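Processed glycerol phosphate lipoteichoic acid synthase 2 (Bacillus subtilis, PDB 2W8D) belongs to the lipoteichoic acid synthase family and carries a magnesium-binding domain of the sulfatase and alkaline phosphatase type. Local coordinates at residues 32-43 with 250-261; 69-77 with 286-294. All coordinates share one frame; numbering follows the deposited sequence.

Interaction 1 of 2, residues 32-43 with 250-261. With MG (magnesium ion), chain C.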
loop_
_atom_site.group_PDB
_atom_site.type_symbol
_atom_site.label_atom_id
_atom_site.label_comp_id
_atom_site.label_asym_id
_atom_site.label_seq_id
_atom_site.Cartn_x
_atom_site.Cartn_y
_atom_site.Cartn_z
ATOM N N LYS A 32 3.326 5.080 -19.340
ATOM C CA LYS A 32 2.949 6.072 -18.344
ATOM C C LYS A 32 3.822 6.132 -17.094
ATOM O O LYS A 32 4.448 5.143 -16.678
ATOM C CB LYS A 32 1.461 5.941 -17.970
ATOM C CG LYS A 32 0.601 6.908 -18.854
ATOM C CD LYS A 32 -0.682 6.326 -19.295
ATOM C CE LYS A 32 -1.087 6.935 -20.632
ATOM N NZ LYS A 32 -2.404 6.357 -21.012
ATOM N N ASN A 33 3.870 7.321 -16.508
ATOM C CA ASN A 33 4.455 7.491 -15.221
ATOM C C ASN A 33 3.629 6.710 -14.173
ATOM O O ASN A 33 2.461 6.354 -14.412
ATOM C CB ASN A 33 4.461 8.965 -14.874
ATOM C CG ASN A 33 5.186 9.793 -15.896
ATOM O OD1 ASN A 33 6.361 9.577 -16.150
ATOM N ND2 ASN A 33 4.494 10.756 -16.489
ATOM N N VAL A 34 4.257 6.434 -13.031
ATOM C CA VAL A 34 3.568 5.876 -11.905
ATOM C C VAL A 34 3.810 6.852 -10.759
ATOM O O VAL A 34 4.940 7.308 -10.551
ATOM C CB VAL A 34 4.136 4.458 -11.518
ATOM C CG1 VAL A 34 3.456 3.897 -10.222
ATOM C CG2 VAL A 34 4.048 3.479 -12.693
ATOM N N ILE A 35 2.740 7.162 -10.021
ATOM C CA ILE A 35 2.814 7.980 -8.819
ATOM C C ILE A 35 2.107 7.182 -7.697
ATOM O O ILE A 35 0.892 6.997 -7.722
ATOM C CB ILE A 35 2.109 9.356 -9.045
ATOM C CG1 ILE A 35 2.825 10.204 -10.116
ATOM C CG2 ILE A 35 1.980 10.129 -7.737
ATOM C CD1 ILE A 35 2.038 11.443 -10.598
ATOM N N TYR A 36 2.863 6.683 -6.726
ATOM C CA TYR A 36 2.236 6.023 -5.604
ATOM C C TYR A 36 2.034 7.066 -4.526
ATOM O O TYR A 36 2.901 7.932 -4.332
ATOM C CB TYR A 36 3.137 4.905 -5.036
ATOM C CG TYR A 36 2.987 3.547 -5.636
ATOM C CD1 TYR A 36 3.702 3.175 -6.767
ATOM C CD2 TYR A 36 2.190 2.587 -5.018
ATOM C CE1 TYR A 36 3.607 1.881 -7.302
ATOM C CE2 TYR A 36 2.080 1.286 -5.542
ATOM C CZ TYR A 36 2.795 0.954 -6.692
ATOM O OH TYR A 36 2.683 -0.314 -7.206
ATOM N N VAL A 37 0.926 6.962 -3.806
ATOM C CA VAL A 37 0.682 7.740 -2.588
ATOM C C VAL A 37 0.281 6.833 -1.439
ATOM O O VAL A 37 -0.719 6.135 -1.522
ATOM C CB VAL A 37 -0.444 8.782 -2.746
ATOM C CG1 VAL A 37 -0.554 9.599 -1.470
ATOM C CG2 VAL A 37 -0.182 9.675 -3.992
ATOM N N SER A 38 1.078 6.843 -0.378
ATOM C CA SER A 38 0.770 6.124 0.833
ATOM C C SER A 38 -0.032 7.031 1.747
ATOM O O SER A 38 0.486 8.031 2.245
ATOM C CB SER A 38 2.078 5.699 1.517
ATOM O OG SER A 38 1.872 5.305 2.862
ATOM N N LEU A 39 -1.298 6.663 1.969
ATOM C CA LEU A 39 -2.277 7.402 2.792
ATOM C C LEU A 39 -2.207 6.923 4.220
ATOM O O LEU A 39 -2.811 5.893 4.571
ATOM C CB LEU A 39 -3.673 7.134 2.261
ATOM C CG LEU A 39 -3.890 7.488 0.790
ATOM C CD1 LEU A 39 -5.247 7.050 0.302
ATOM C CD2 LEU A 39 -3.719 8.987 0.561
ATOM N N GLU A 40 -1.465 7.646 5.047
ATOM C CA GLU A 40 -1.131 7.228 6.402
ATOM C C GLU A 40 -2.351 6.847 7.256
ATOM O O GLU A 40 -3.289 7.671 7.426
ATOM C CB GLU A 40 -0.376 8.377 7.101
ATOM C CG GLU A 40 0.205 8.065 8.472
ATOM C CD GLU A 40 0.950 6.738 8.547
ATOM O OE1 GLU A 40 1.991 6.561 7.849
ATOM O OE2 GLU A 40 0.476 5.855 9.309
ATOM N N SER A 41 -2.312 5.622 7.804
ATOM C CA SER A 41 -3.258 5.160 8.835
ATOM C C SER A 41 -4.726 5.245 8.412
ATOM O O SER A 41 -5.610 5.271 9.264
ATOM C CB SER A 41 -3.075 5.965 10.120
ATOM O OG SER A 41 -1.824 5.721 10.741
ATOM N N LEU A 42 -4.974 5.305 7.101
ATOM C CA LEU A 42 -6.331 5.464 6.564
ATOM C C LEU A 42 -7.042 4.124 6.293
ATOM O O LEU A 42 -6.579 3.307 5.490
ATOM C CB LEU A 42 -6.285 6.311 5.299
ATOM C CG LEU A 42 -7.689 6.765 4.877
ATOM C CD1 LEU A 42 -8.267 7.771 5.881
ATOM C CD2 LEU A 42 -7.693 7.325 3.454
ATOM N N GLN A 43 -8.157 3.898 6.970
ATOM C CA GLN A 43 -8.915 2.615 6.851
ATOM C C GLN A 43 -10.138 2.835 5.961
ATOM O O GLN A 43 -10.671 3.933 5.898
ATOM C CB GLN A 43 -9.349 2.101 8.241
ATOM C CG GLN A 43 -8.159 1.715 9.143
ATOM C CD GLN A 43 -8.520 1.446 10.601
ATOM O OE1 GLN A 43 -9.294 0.517 10.919
ATOM N NE2 GLN A 43 -7.936 2.230 11.499
ATOM N N LYS A 250 -0.715 11.717 -17.998
ATOM C CA LYS A 250 0.478 10.975 -18.359
ATOM C C LYS A 250 0.814 9.934 -17.326
ATOM O O LYS A 250 1.949 9.433 -17.316
ATOM C CB LYS A 250 1.664 11.927 -18.541
ATOM C CG LYS A 250 1.561 12.823 -19.782
ATOM C CD LYS A 250 2.439 14.057 -19.645
ATOM C CE LYS A 250 1.975 15.159 -20.596
ATOM N NZ LYS A 250 2.829 16.392 -20.557
ATOM N N SER A 251 -0.135 9.606 -16.451
ATOM C CA SER A 251 0.239 8.836 -15.276
ATOM C C SER A 251 -0.739 7.785 -14.776
ATOM O O SER A 251 -1.938 7.805 -15.080
ATOM C CB SER A 251 0.613 9.771 -14.122
ATOM O OG SER A 251 1.691 10.619 -14.484
ATOM N N ILE A 252 -0.192 6.852 -14.006
ATOM C CA ILE A 252 -0.993 5.949 -13.230
ATOM C C ILE A 252 -0.779 6.388 -11.792
ATOM O O ILE A 252 0.339 6.305 -11.250
ATOM C CB ILE A 252 -0.516 4.497 -13.381
ATOM C CG1 ILE A 252 -0.586 4.044 -14.832
ATOM C CG2 ILE A 252 -1.330 3.543 -12.488
ATOM C CD1 ILE A 252 0.076 2.680 -15.011
ATOM N N ILE A 253 -1.851 6.870 -11.173
ATOM C CA ILE A 253 -1.793 7.243 -9.764
ATOM C C ILE A 253 -2.395 6.103 -8.984
ATOM O O ILE A 253 -3.495 5.653 -9.293
ATOM C CB ILE A 253 -2.558 8.557 -9.526
ATOM C CG1 ILE A 253 -1.931 9.677 -10.403
ATOM C CG2 ILE A 253 -2.631 8.877 -8.015
ATOM C CD1 ILE A 253 -2.735 10.910 -10.582
ATOM N N VAL A 254 -1.652 5.623 -7.994
ATOM C CA VAL A 254 -2.044 4.488 -7.175
ATOM C C VAL A 254 -1.957 4.934 -5.727
ATOM O O VAL A 254 -0.863 5.268 -5.247
ATOM C CB VAL A 254 -0.971 3.366 -7.282
ATOM C CG1 VAL A 254 -1.346 2.152 -6.421
ATOM C CG2 VAL A 254 -0.681 2.997 -8.716
HETATM N N MSE A 255 -3.073 4.883 -5.002
HETATM C CA MSE A 255 -3.101 5.321 -3.610
HETATM C C MSE A 255 -3.631 4.268 -2.696
HETATM O O MSE A 255 -4.659 3.628 -2.982
HETATM C CB MSE A 255 -3.917 6.589 -3.434
HETATM C CG MSE A 255 -3.445 7.674 -4.376
HETATM SE SE MSE A 255 -4.349 9.330 -3.978
HETATM C CE MSE A 255 -6.192 8.830 -4.498
ATOM N N TYR A 256 -2.974 4.142 -1.550
ATOM C CA TYR A 256 -3.361 3.112 -0.599
ATOM C C TYR A 256 -3.209 3.550 0.852
ATOM O O TYR A 256 -2.205 4.191 1.230
ATOM C CB TYR A 256 -2.498 1.863 -0.836
ATOM C CG TYR A 256 -1.033 2.085 -0.594
ATOM C CD1 TYR A 256 -0.464 1.727 0.616
ATOM C CD2 TYR A 256 -0.203 2.624 -1.581
ATOM C CE1 TYR A 256 0.894 1.941 0.878
ATOM C CE2 TYR A 256 1.158 2.860 -1.330
ATOM C CZ TYR A 256 1.709 2.489 -0.105
ATOM O OH TYR A 256 3.064 2.640 0.183
ATOM N N GLY A 257 -4.163 3.135 1.686
ATOM C CA GLY A 257 -3.959 3.265 3.125
ATOM C C GLY A 257 -2.864 2.277 3.501
ATOM O O GLY A 257 -2.861 1.149 2.993
ATOM N N ASP A 258 -1.925 2.674 4.360
ATOM C CA ASP A 258 -0.785 1.754 4.646
ATOM C C ASP A 258 -1.107 0.641 5.677
ATOM O O ASP A 258 -0.635 -0.493 5.544
ATOM C CB ASP A 258 0.512 2.524 4.959
ATOM C CG ASP A 258 0.394 3.429 6.177
ATOM O OD1 ASP A 258 -0.742 3.714 6.638
ATOM O OD2 ASP A 258 1.454 3.830 6.712
ATOM N N HIS A 259 -1.955 0.940 6.669
ATOM C CA HIS A 259 -2.324 -0.062 7.685
ATOM C C HIS A 259 -3.364 0.575 8.554
ATOM O O HIS A 259 -3.703 1.732 8.306
ATOM C CB HIS A 259 -1.091 -0.401 8.546
ATOM C CG HIS A 259 -0.381 0.826 9.014
ATOM N ND1 HIS A 259 -0.843 1.603 10.069
ATOM C CD2 HIS A 259 0.695 1.472 8.502
ATOM C CE1 HIS A 259 -0.041 2.641 10.221
ATOM N NE2 HIS A 259 0.892 2.594 9.275
ATOM N N TYR A 260 -3.837 -0.114 9.604
ATOM C CA TYR A 260 -4.894 0.505 10.422
ATOM C C TYR A 260 -4.353 1.676 11.193
ATOM O O TYR A 260 -3.201 1.678 11.556
ATOM C CB TYR A 260 -5.552 -0.486 11.405
ATOM C CG TYR A 260 -4.576 -1.015 12.431
ATOM C CD1 TYR A 260 -4.425 -0.374 13.641
ATOM C CD2 TYR A 260 -3.750 -2.118 12.154
ATOM C CE1 TYR A 260 -3.524 -0.846 14.615
ATOM C CE2 TYR A 260 -2.811 -2.604 13.117
ATOM C CZ TYR A 260 -2.732 -1.938 14.346
ATOM O OH TYR A 260 -1.876 -2.315 15.311
ATOM N N GLY A 261 -5.200 2.652 11.483
ATOM C CA GLY A 261 -4.829 3.709 12.399
ATOM C C GLY A 261 -5.391 3.481 13.798
ATOM O O GLY A 261 -4.800 3.921 14.797
HETATM MG MG MG C . 1.907 4.485 8.681
HETATM O O HOH W 1 3.355 2.961 3.009
#

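Interaction 2 of 2, residues 69-77 with 286-294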
loop_
_atom_site.group_PDB
_atom_site.type_symbol
_atom_site.label_atom_id
_atom_site.label_comp_id
_atom_site.label_asym_id
_atom_site.label_seq_id
_atom_site.Cartn_x
_atom_site.Cartn_y
_atom_site.Cartn_z
ATOM N N THR A 69 -12.120 5.807 -12.023
ATOM C CA THR A 69 -11.097 5.358 -11.086
ATOM C C THR A 69 -11.429 3.958 -10.572
ATOM O O THR A 69 -12.572 3.681 -10.220
ATOM C CB THR A 69 -10.975 6.347 -9.928
ATOM O OG1 THR A 69 -10.835 7.668 -10.457
ATOM C CG2 THR A 69 -9.781 6.025 -9.044
ATOM N N PHE A 70 -10.431 3.072 -10.586
ATOM C CA PHE A 70 -10.557 1.754 -9.980
ATOM C C PHE A 70 -10.545 1.985 -8.501
ATOM O O PHE A 70 -9.615 2.609 -7.980
ATOM C CB PHE A 70 -9.365 0.842 -10.237
ATOM C CG PHE A 70 -9.196 0.374 -11.664
ATOM C CD1 PHE A 70 -9.839 -0.760 -12.118
ATOM C CD2 PHE A 70 -8.290 0.999 -12.506
ATOM C CE1 PHE A 70 -9.636 -1.216 -13.396
ATOM C CE2 PHE A 70 -8.073 0.543 -13.783
ATOM C CZ PHE A 70 -8.745 -0.561 -14.232
ATOM N N TYR A 71 -11.566 1.485 -7.821
ATOM C CA TYR A 71 -11.575 1.483 -6.371
ATOM C C TYR A 71 -11.837 0.046 -5.902
ATOM O O TYR A 71 -12.699 -0.630 -6.461
ATOM C CB TYR A 71 -12.646 2.441 -5.831
ATOM C CG TYR A 71 -12.805 2.348 -4.322
ATOM C CD1 TYR A 71 -11.732 2.659 -3.484
ATOM C CD2 TYR A 71 -14.004 1.927 -3.743
ATOM C CE1 TYR A 71 -11.851 2.572 -2.114
ATOM C CE2 TYR A 71 -14.139 1.813 -2.342
ATOM C CZ TYR A 71 -13.049 2.138 -1.548
ATOM O OH TYR A 71 -13.117 2.043 -0.177
ATOM N N PHE A 72 -11.065 -0.401 -4.910
ATOM C CA PHE A 72 -11.132 -1.748 -4.365
ATOM C C PHE A 72 -11.549 -1.655 -2.894
ATOM O O PHE A 72 -10.778 -1.157 -2.058
ATOM C CB PHE A 72 -9.760 -2.451 -4.473
ATOM C CG PHE A 72 -9.146 -2.409 -5.866
ATOM C CD1 PHE A 72 -9.244 -3.500 -6.724
ATOM C CD2 PHE A 72 -8.468 -1.285 -6.308
ATOM C CE1 PHE A 72 -8.683 -3.463 -7.998
ATOM C CE2 PHE A 72 -7.903 -1.246 -7.583
ATOM C CZ PHE A 72 -8.014 -2.340 -8.425
ATOM N N ASP A 73 -12.761 -2.147 -2.588
ATOM C CA ASP A 73 -13.361 -2.049 -1.256
ATOM C C ASP A 73 -13.175 -3.307 -0.361
ATOM O O ASP A 73 -13.597 -3.340 0.815
ATOM C CB ASP A 73 -14.843 -1.657 -1.386
ATOM C CG ASP A 73 -15.667 -2.718 -2.094
ATOM O OD1 ASP A 73 -15.190 -3.387 -3.025
ATOM O OD2 ASP A 73 -16.822 -2.898 -1.729
ATOM N N ASN A 74 -12.557 -4.334 -0.925
ATOM C CA ASN A 74 -12.138 -5.492 -0.158
ATOM C C ASN A 74 -10.615 -5.739 -0.258
ATOM O O ASN A 74 -10.154 -6.840 -0.523
ATOM C CB ASN A 74 -12.929 -6.705 -0.593
ATOM C CG ASN A 74 -14.378 -6.593 -0.261
ATOM O OD1 ASN A 74 -14.752 -6.208 0.852
ATOM N ND2 ASN A 74 -15.215 -6.953 -1.207
ATOM N N PHE A 75 -9.851 -4.683 -0.032
ATOM C CA PHE A 75 -8.407 -4.726 -0.121
ATOM C C PHE A 75 -7.852 -4.568 1.299
ATOM O O PHE A 75 -8.291 -3.716 2.036
ATOM C CB PHE A 75 -7.918 -3.615 -1.066
ATOM C CG PHE A 75 -6.439 -3.438 -1.079
ATOM C CD1 PHE A 75 -5.630 -4.249 -1.871
ATOM C CD2 PHE A 75 -5.849 -2.461 -0.307
ATOM C CE1 PHE A 75 -4.251 -4.090 -1.884
ATOM C CE2 PHE A 75 -4.460 -2.289 -0.299
ATOM C CZ PHE A 75 -3.668 -3.091 -1.075
ATOM N N PHE A 76 -6.923 -5.421 1.683
ATOM C CA PHE A 76 -6.467 -5.508 3.044
ATOM C C PHE A 76 -4.974 -5.177 3.169
ATOM O O PHE A 76 -4.153 -5.642 2.366
ATOM C CB PHE A 76 -6.746 -6.933 3.586
ATOM C CG PHE A 76 -8.225 -7.263 3.687
ATOM C CD1 PHE A 76 -8.890 -7.191 4.919
ATOM C CD2 PHE A 76 -8.957 -7.643 2.548
ATOM C CE1 PHE A 76 -10.271 -7.473 5.017
ATOM C CE2 PHE A 76 -10.331 -7.932 2.640
ATOM C CZ PHE A 76 -10.981 -7.844 3.874
ATOM N N HIS A 77 -4.600 -4.441 4.215
ATOM C CA HIS A 77 -3.158 -4.329 4.524
ATOM C C HIS A 77 -2.626 -5.681 5.055
ATOM O O HIS A 77 -3.351 -6.441 5.678
ATOM C CB HIS A 77 -2.873 -3.190 5.504
ATOM C CG HIS A 77 -3.173 -3.538 6.928
ATOM N ND1 HIS A 77 -2.233 -4.113 7.765
ATOM C CD2 HIS A 77 -4.308 -3.410 7.659
ATOM C CE1 HIS A 77 -2.777 -4.322 8.950
ATOM N NE2 HIS A 77 -4.039 -3.920 8.908
ATOM N N GLN A 286 -12.607 -7.301 9.816
ATOM C CA GLN A 286 -13.263 -6.523 8.772
ATOM C C GLN A 286 -12.717 -5.111 8.692
ATOM O O GLN A 286 -12.707 -4.538 7.612
ATOM C CB GLN A 286 -14.817 -6.502 8.926
ATOM C CG GLN A 286 -15.450 -7.893 9.051
ATOM C CD GLN A 286 -14.876 -8.879 8.038
ATOM O OE1 GLN A 286 -14.882 -8.607 6.852
ATOM N NE2 GLN A 286 -14.371 -10.019 8.507
ATOM N N LEU A 287 -12.257 -4.568 9.824
ATOM C CA LEU A 287 -11.739 -3.191 9.870
ATOM C C LEU A 287 -10.298 -3.041 9.332
ATOM O O LEU A 287 -9.735 -1.951 9.370
ATOM C CB LEU A 287 -11.835 -2.621 11.296
ATOM C CG LEU A 287 -13.287 -2.248 11.659
ATOM C CD1 LEU A 287 -13.499 -2.217 13.178
ATOM C CD2 LEU A 287 -13.711 -0.931 10.959
ATOM N N GLN A 288 -9.695 -4.149 8.900
ATOM C CA GLN A 288 -8.360 -4.117 8.315
ATOM C C GLN A 288 -8.434 -3.822 6.818
ATOM O O GLN A 288 -7.406 -3.780 6.166
ATOM C CB GLN A 288 -7.596 -5.423 8.589
ATOM C CG GLN A 288 -7.476 -5.792 10.108
ATOM C CD GLN A 288 -7.019 -4.637 10.991
ATOM O OE1 GLN A 288 -5.902 -4.125 10.826
ATOM N NE2 GLN A 288 -7.877 -4.203 11.922
ATOM N N ARG A 289 -9.652 -3.632 6.269
ATOM C CA ARG A 289 -9.764 -3.080 4.928
ATOM C C ARG A 289 -9.102 -1.681 4.914
ATOM O O ARG A 289 -9.392 -0.838 5.778
ATOM C CB ARG A 289 -11.232 -2.995 4.483
ATOM C CG ARG A 289 -11.824 -4.307 3.942
ATOM C CD ARG A 289 -13.330 -4.188 3.735
ATOM N NE ARG A 289 -13.912 -5.468 3.312
ATOM C CZ ARG A 289 -14.262 -6.466 4.136
ATOM N NH1 ARG A 289 -14.099 -6.356 5.446
ATOM N NH2 ARG A 289 -14.782 -7.584 3.652
ATOM N N VAL A 290 -8.187 -1.478 3.970
ATOM C CA VAL A 290 -7.674 -0.149 3.615
ATOM C C VAL A 290 -8.007 0.183 2.145
ATOM O O VAL A 290 -8.049 -0.709 1.286
ATOM C CB VAL A 290 -6.151 0.014 3.878
ATOM C CG1 VAL A 290 -5.820 -0.278 5.375
ATOM C CG2 VAL A 290 -5.357 -0.907 2.995
ATOM N N PRO A 291 -8.263 1.467 1.860
ATOM C CA PRO A 291 -8.654 1.791 0.490
ATOM C C PRO A 291 -7.478 1.666 -0.469
ATOM O O PRO A 291 -6.329 1.821 -0.051
ATOM C CB PRO A 291 -9.152 3.238 0.568
ATOM C CG PRO A 291 -8.549 3.812 1.825
ATOM C CD PRO A 291 -8.157 2.641 2.740
ATOM N N LEU A 292 -7.784 1.304 -1.717
ATOM C CA LEU A 292 -6.824 1.252 -2.787
ATOM C C LEU A 292 -7.506 1.916 -3.961
ATOM O O LEU A 292 -8.613 1.534 -4.308
ATOM C CB LEU A 292 -6.446 -0.183 -3.143
ATOM C CG LEU A 292 -5.614 -0.259 -4.441
ATOM C CD1 LEU A 292 -4.202 0.417 -4.356
ATOM C CD2 LEU A 292 -5.454 -1.706 -4.914
ATOM N N PHE A 293 -6.857 2.917 -4.538
ATOM C CA PHE A 293 -7.377 3.631 -5.714
ATOM C C PHE A 293 -6.315 3.522 -6.807
ATOM O O PHE A 293 -5.130 3.643 -6.507
ATOM C CB PHE A 293 -7.578 5.132 -5.414
ATOM C CG PHE A 293 -8.623 5.419 -4.393
ATOM C CD1 PHE A 293 -9.931 5.630 -4.775
ATOM C CD2 PHE A 293 -8.303 5.489 -3.035
ATOM C CE1 PHE A 293 -10.930 5.898 -3.818
ATOM C CE2 PHE A 293 -9.283 5.775 -2.098
ATOM C CZ PHE A 293 -10.607 5.978 -2.502
ATOM N N ILE A 294 -6.730 3.249 -8.044
ATOM C CA ILE A 294 -5.827 3.296 -9.182
ATOM C C ILE A 294 -6.511 4.103 -10.294
ATOM O O ILE A 294 -7.548 3.686 -10.818
ATOM C CB ILE A 294 -5.491 1.891 -9.760
ATOM C CG1 ILE A 294 -4.776 1.004 -8.758
ATOM C CG2 ILE A 294 -4.640 2.018 -10.987
ATOM C CD1 ILE A 294 -4.651 -0.407 -9.247
HETATM O O HOH W 2 -10.497 -1.676 0.939
#

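Interaction 1 of 2, residues 32-43 with 250-261
Glu40 and Asp258 meet at a magnesium ion: Glu40 chelates it with both carboxylate oxygens, OE1 at 2.2 Å and OE2 at 2.1 Å, while Asp258 offers OD2 alone and His259 adds NE2. The two carboxylate planes stand 80° apart, and Thr84, present as phosphothreonine, also belongs to the site. Asp258 is gripped on its other oxygen too, since Ser41 N donates to OD1 at 2.7 Å from the syn side. Ser41 OG binds Glu40 OE2 on its anti lone pair. His259 ND1 donates to Tyr260 O, 2.8 Å away near the ring plane, but approaches from above the carbonyl plane. These ligands sit just beyond the C-terminal ends of two parallel neighbouring strands, 33-39 and 251-257, in the central sheet of an alkaline phosphatase-like fold, where the metal site is expected. Seven backbone bonds join the strands, with a weak eighth from Asp258 N to Leu39 O. On the face holding Tyr36, Val254 CB lies over the phenol ring, 4.2 Å from its centroid. Tyr256 CG stands between its backbone N and carbonyl carbon (chi1 63°), and Ser38 CA sits over one ring face; a water bridges Tyr256 OH and Ser38 OG. The reverse face packs Val37 CB on CG of Met255, a selenomethionine, at 3.6 Å, covered by helix 219-244.

Interaction 2 of 2, residues 69-77 with 286-294
Tyr71 and Phe293 form an offset stack between two antiparallel strands, 70-76 and 292-296, which extend the central sheet of the alkaline phosphatase-like domain. Tyr71 CG stands anti to the backbone N (chi1 173°), which brings CD1 over the Phe293 face, 3.4 Å from Phe293 CE1; the planes are inclined by 30°. Helix 58-65 covers this pair. On the reverse face Phe72 lies alongside Leu292, pointing the same way, and its CE2 reaches Ile294 CD1 at 3.7 Å. Phe75 presents a ring face to Leu292 CB; Val290 O lies at the ring edge, and Val290 CG2 packs 3.7 Å from Phe75 CD2. Where the strand is interrupted, a water accepts from Phe75 N and lies within hydrogen-bonding distance of Phe72 O and Val290 O. Arg289 CG sits over the Phe76 ring face, and the extended chain carries the guanidinium on to Asn74; Phe76 CZ points at the centre of the tilted guanidinium, 3.6 Å from Arg289 CZ. The guanidinium is held in its own plane by Arg289 NE to Asn74 OD1, 2.7 Å, and by Arg289 NH1 to Gln286 OE1, 2.8 Å. Gln288 turns its amide oxygen to the imidazole edge, and His77 NE2 donates to an in-plane lone pair of Gln288 OE1 at 2.7 Å, almost straight at 174°.

From the N terminus the chain lays down 32-43 and then 69-77, passes through strands 125-130 and 189-194 and helix 219-244, and returns as 250-261, closing interaction 1 across 206 intervening residues. It next runs through helices 267-273 and 281-286 to 286-294, where interaction 2 closes a loop of 208. The segments alternate, so the two closures cross. They meet on the sheet, where strand 251-257 pairs with 292-296: Met255 O lies 2.8 Å from Phe293 N, probably hydrogen-bonded. The strand order is thus 33-39, 251-257, 292-296, 70-76, parallel at the first step and antiparallel at the next two, joining the metal-bearing centre to the flank near helix 58-65.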